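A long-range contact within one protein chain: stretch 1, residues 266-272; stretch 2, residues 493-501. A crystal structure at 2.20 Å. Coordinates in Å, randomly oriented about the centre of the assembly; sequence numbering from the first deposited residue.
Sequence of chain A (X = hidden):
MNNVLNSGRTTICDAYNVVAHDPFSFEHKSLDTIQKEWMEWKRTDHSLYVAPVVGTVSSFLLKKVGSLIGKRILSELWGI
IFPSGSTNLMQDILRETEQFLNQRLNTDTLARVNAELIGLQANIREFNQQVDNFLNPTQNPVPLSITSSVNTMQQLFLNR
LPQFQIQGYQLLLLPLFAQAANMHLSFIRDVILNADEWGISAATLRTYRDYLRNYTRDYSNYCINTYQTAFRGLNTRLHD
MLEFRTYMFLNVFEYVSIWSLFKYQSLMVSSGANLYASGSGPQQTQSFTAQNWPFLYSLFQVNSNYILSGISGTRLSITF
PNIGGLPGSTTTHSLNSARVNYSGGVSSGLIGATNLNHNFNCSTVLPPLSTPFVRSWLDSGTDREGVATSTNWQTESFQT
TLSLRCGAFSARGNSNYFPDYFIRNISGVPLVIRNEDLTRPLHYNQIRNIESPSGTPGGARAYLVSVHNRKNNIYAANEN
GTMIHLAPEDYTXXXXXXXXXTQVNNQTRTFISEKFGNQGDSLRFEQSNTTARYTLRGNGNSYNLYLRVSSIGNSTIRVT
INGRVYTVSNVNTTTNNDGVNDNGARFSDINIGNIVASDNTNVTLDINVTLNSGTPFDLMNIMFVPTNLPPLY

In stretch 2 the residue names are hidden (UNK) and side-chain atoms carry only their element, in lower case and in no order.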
# COMPACT_ATOMS: atom_id res chain seq x y z
N SER A 266 -0.79 9.23 17.60
CA SER A 266 0.65 9.40 17.50
C SER A 266 1.29 8.09 17.02
O SER A 266 2.23 7.58 17.63
CB SER A 266 1.22 9.81 18.86
OG SER A 266 2.51 10.37 18.74
N LEU A 267 0.75 7.55 15.94
CA LEU A 267 1.25 6.31 15.36
C LEU A 267 1.59 6.55 13.90
O LEU A 267 0.70 6.70 13.06
CB LEU A 267 0.19 5.21 15.46
CG LEU A 267 0.62 3.89 14.82
CD1 LEU A 267 1.87 3.38 15.53
CD2 LEU A 267 -0.50 2.88 14.92
N MET A 268 2.88 6.59 13.61
CA MET A 268 3.34 6.81 12.25
C MET A 268 3.28 5.50 11.47
O MET A 268 4.01 4.56 11.77
CB MET A 268 4.78 7.34 12.25
CG MET A 268 5.35 7.56 10.86
SD MET A 268 7.14 7.87 10.87
CE MET A 268 7.78 6.19 10.92
N VAL A 269 2.39 5.42 10.49
CA VAL A 269 2.28 4.22 9.67
C VAL A 269 3.44 4.34 8.69
O VAL A 269 3.37 5.11 7.73
CB VAL A 269 0.93 4.22 8.92
CG1 VAL A 269 0.82 3.00 8.03
CG2 VAL A 269 -0.21 4.26 9.93
N SER A 270 4.51 3.58 8.94
CA SER A 270 5.71 3.65 8.12
C SER A 270 5.57 3.16 6.69
O SER A 270 6.38 3.50 5.82
CB SER A 270 6.86 2.90 8.80
OG SER A 270 6.72 1.50 8.62
N SER A 271 4.55 2.35 6.43
CA SER A 271 4.32 1.84 5.08
C SER A 271 2.93 1.27 4.95
O SER A 271 2.27 0.97 5.95
CB SER A 271 5.36 0.77 4.74
OG SER A 271 5.25 -0.33 5.63
N GLY A 272 2.48 1.11 3.71
CA GLY A 272 1.16 0.56 3.47
C GLY A 272 1.23 -0.53 2.42
O GLY A 272 2.28 -1.10 2.18
N UNK A 493 4.82 7.20 17.84
CA UNK A 493 4.77 5.77 17.63
C UNK A 493 5.06 5.46 16.17
O UNK A 493 5.10 6.37 15.34
N UNK A 494 5.27 4.19 15.84
CA UNK A 494 5.56 3.81 14.46
C UNK A 494 5.30 2.34 14.21
O UNK A 494 5.32 1.52 15.14
c UNK A 494 9.27 3.08 16.97
c UNK A 494 8.04 3.41 14.91
c UNK A 494 9.70 1.64 15.08
c UNK A 494 8.73 2.34 14.35
c UNK A 494 8.31 3.77 16.23
c UNK A 494 7.01 4.16 14.11
c UNK A 494 9.96 2.01 16.40
N UNK A 495 5.07 1.99 12.95
CA UNK A 495 4.81 0.60 12.58
C UNK A 495 5.96 0.01 11.78
O UNK A 495 6.82 0.73 11.26
c UNK A 495 2.34 1.08 12.40
c UNK A 495 3.54 0.47 11.71
o UNK A 495 3.76 1.15 10.46
N UNK A 496 5.96 -1.31 11.70
CA UNK A 496 6.96 -2.06 10.94
C UNK A 496 6.22 -3.20 10.26
O UNK A 496 5.60 -4.02 10.93
c UNK A 496 8.90 -1.63 12.51
c UNK A 496 10.01 -2.21 13.40
c UNK A 496 8.04 -2.71 11.84
c UNK A 496 8.92 -3.63 10.99
N UNK A 497 6.28 -3.24 8.94
CA UNK A 497 5.61 -4.31 8.22
C UNK A 497 6.33 -5.61 8.52
O UNK A 497 7.56 -5.68 8.47
o UNK A 497 5.29 -5.25 6.02
c UNK A 497 5.65 -4.06 6.71
N UNK A 498 5.57 -6.65 8.86
CA UNK A 498 6.15 -7.96 9.16
C UNK A 498 6.95 -8.48 7.98
O UNK A 498 7.77 -9.37 8.14
c UNK A 498 4.92 -8.81 9.46
c UNK A 498 4.13 -6.64 9.16
c UNK A 498 3.99 -7.82 10.11
N UNK A 499 6.70 -7.92 6.80
CA UNK A 499 7.39 -8.36 5.60
C UNK A 499 8.84 -7.87 5.57
O UNK A 499 9.71 -8.51 4.98
c UNK A 499 7.40 -8.37 3.07
c UNK A 499 4.94 -9.71 4.65
c UNK A 499 5.21 -8.25 4.32
c UNK A 499 6.69 -7.84 4.31
N UNK A 500 9.08 -6.74 6.23
CA UNK A 500 10.41 -6.12 6.28
C UNK A 500 11.27 -6.66 7.41
O UNK A 500 11.78 -5.90 8.24
n UNK A 500 8.92 -2.74 5.36
c UNK A 500 10.25 -4.61 6.41
n UNK A 500 8.61 -3.42 3.35
c UNK A 500 9.31 -4.41 4.00
c UNK A 500 8.39 -2.43 4.19
c UNK A 500 9.52 -3.98 5.27
N UNK A 501 11.45 -7.97 7.43
CA UNK A 501 12.25 -8.61 8.46
C UNK A 501 13.72 -8.65 8.12
O UNK A 501 14.12 -8.56 6.96
c UNK A 501 11.74 -10.02 8.71
O HOH W 1 7.66 -1.12 7.21
O HOH W 2 2.12 0.21 8.64

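Position 493 has no side-chain atoms, so it is Gly493. Its N donates to Ser266 O at 2.6 Å, and its O accepts from Met268 N at 2.8 Å, which makes it the partner of Leu267 in a parallel bridge. A CB built here at ideal geometry would lie 2.7 Å from Ser266 O, a clash, and 3.5 Å from Leu267 CD1; glycine lets the strands come this close.

Position 494 carries one carbon followed by a ring of six carbons, with no heteroatom: Phe494. Its side chain lies on the same face of the sheet as that of Met268, its bridge partner, and the two meet at Met268 CE and Phe494 CB, 3.9 Å apart. A buried site beside a thioether suits an apolar aromatic. The backbone contributes too, since Phe494 CA approaches Met268 O at 3.2 Å in a CA-H...O contact typical of paired strands.

At position 495 a single carbon bears one oxygen and one carbon, a fork with one polar arm. The oxygen lies 3.0 Å from the N of Ser270, while the carbon packs near the CD1 of Leu267. This is Thr495, and both arms find suitable company: OG1 accepts a hydrogen bond from Ser270 N at 3.0 Å, and CG2 stands 3.9 Å from Leu267 CD1. The backbone joins in as Thr495 N donates to Met268 O at 3.0 Å and Thr495 O accepts from Ser270 OG at 2.8 Å.

Position 496 has four carbons, forked at the first, with one arm two carbons long: Ile496. Its CA-to-CB bond points away from stretch 1, and the nearest approach of its side chain, Ile496 CG1 to Ser270 OG, is 5.4 Å, so this buried apolar group adds almost nothing to the contact.

Position 497 shows one carbon then one oxygen, and its CB lies 3.9 Å from Ser271 OG. It is Ser497, which opens a type I turn; its OG accepts a hydrogen bond from the backbone N of position 499 at 3.1 Å, helping to hold the turn.

Position 498 has three carbons closing a ring onto the backbone N, the mark of Pro498. It touches nothing on stretch 1, but its phi of -59° fits the turn's second position.

Position 499 again has four carbons with one longer arm, so it is Ile499, buried and out of reach of stretch 1.

Position 500 bears one carbon and a five-membered ring of three carbons and two nitrogens: His500. Its N donates to Ser497 O at 2.9 Å, closing the turn, and its CE1 lies 4.0 Å from Ser271 OG. A water bonded to His500 ND1 at 2.8 Å also reaches Ser271 OG at 3.0 Å.

Position 501 has one side-chain carbon, Ala501, far from stretch 1.

The contact thus begins as a short parallel ladder. Where the ladder ends, Thr495 and Ser270 exchange side-chain-to-backbone hydrogen bonds, and beyond them water links Ser271 to the turn.

Stretch 2 (493-501) GFTISPIHA
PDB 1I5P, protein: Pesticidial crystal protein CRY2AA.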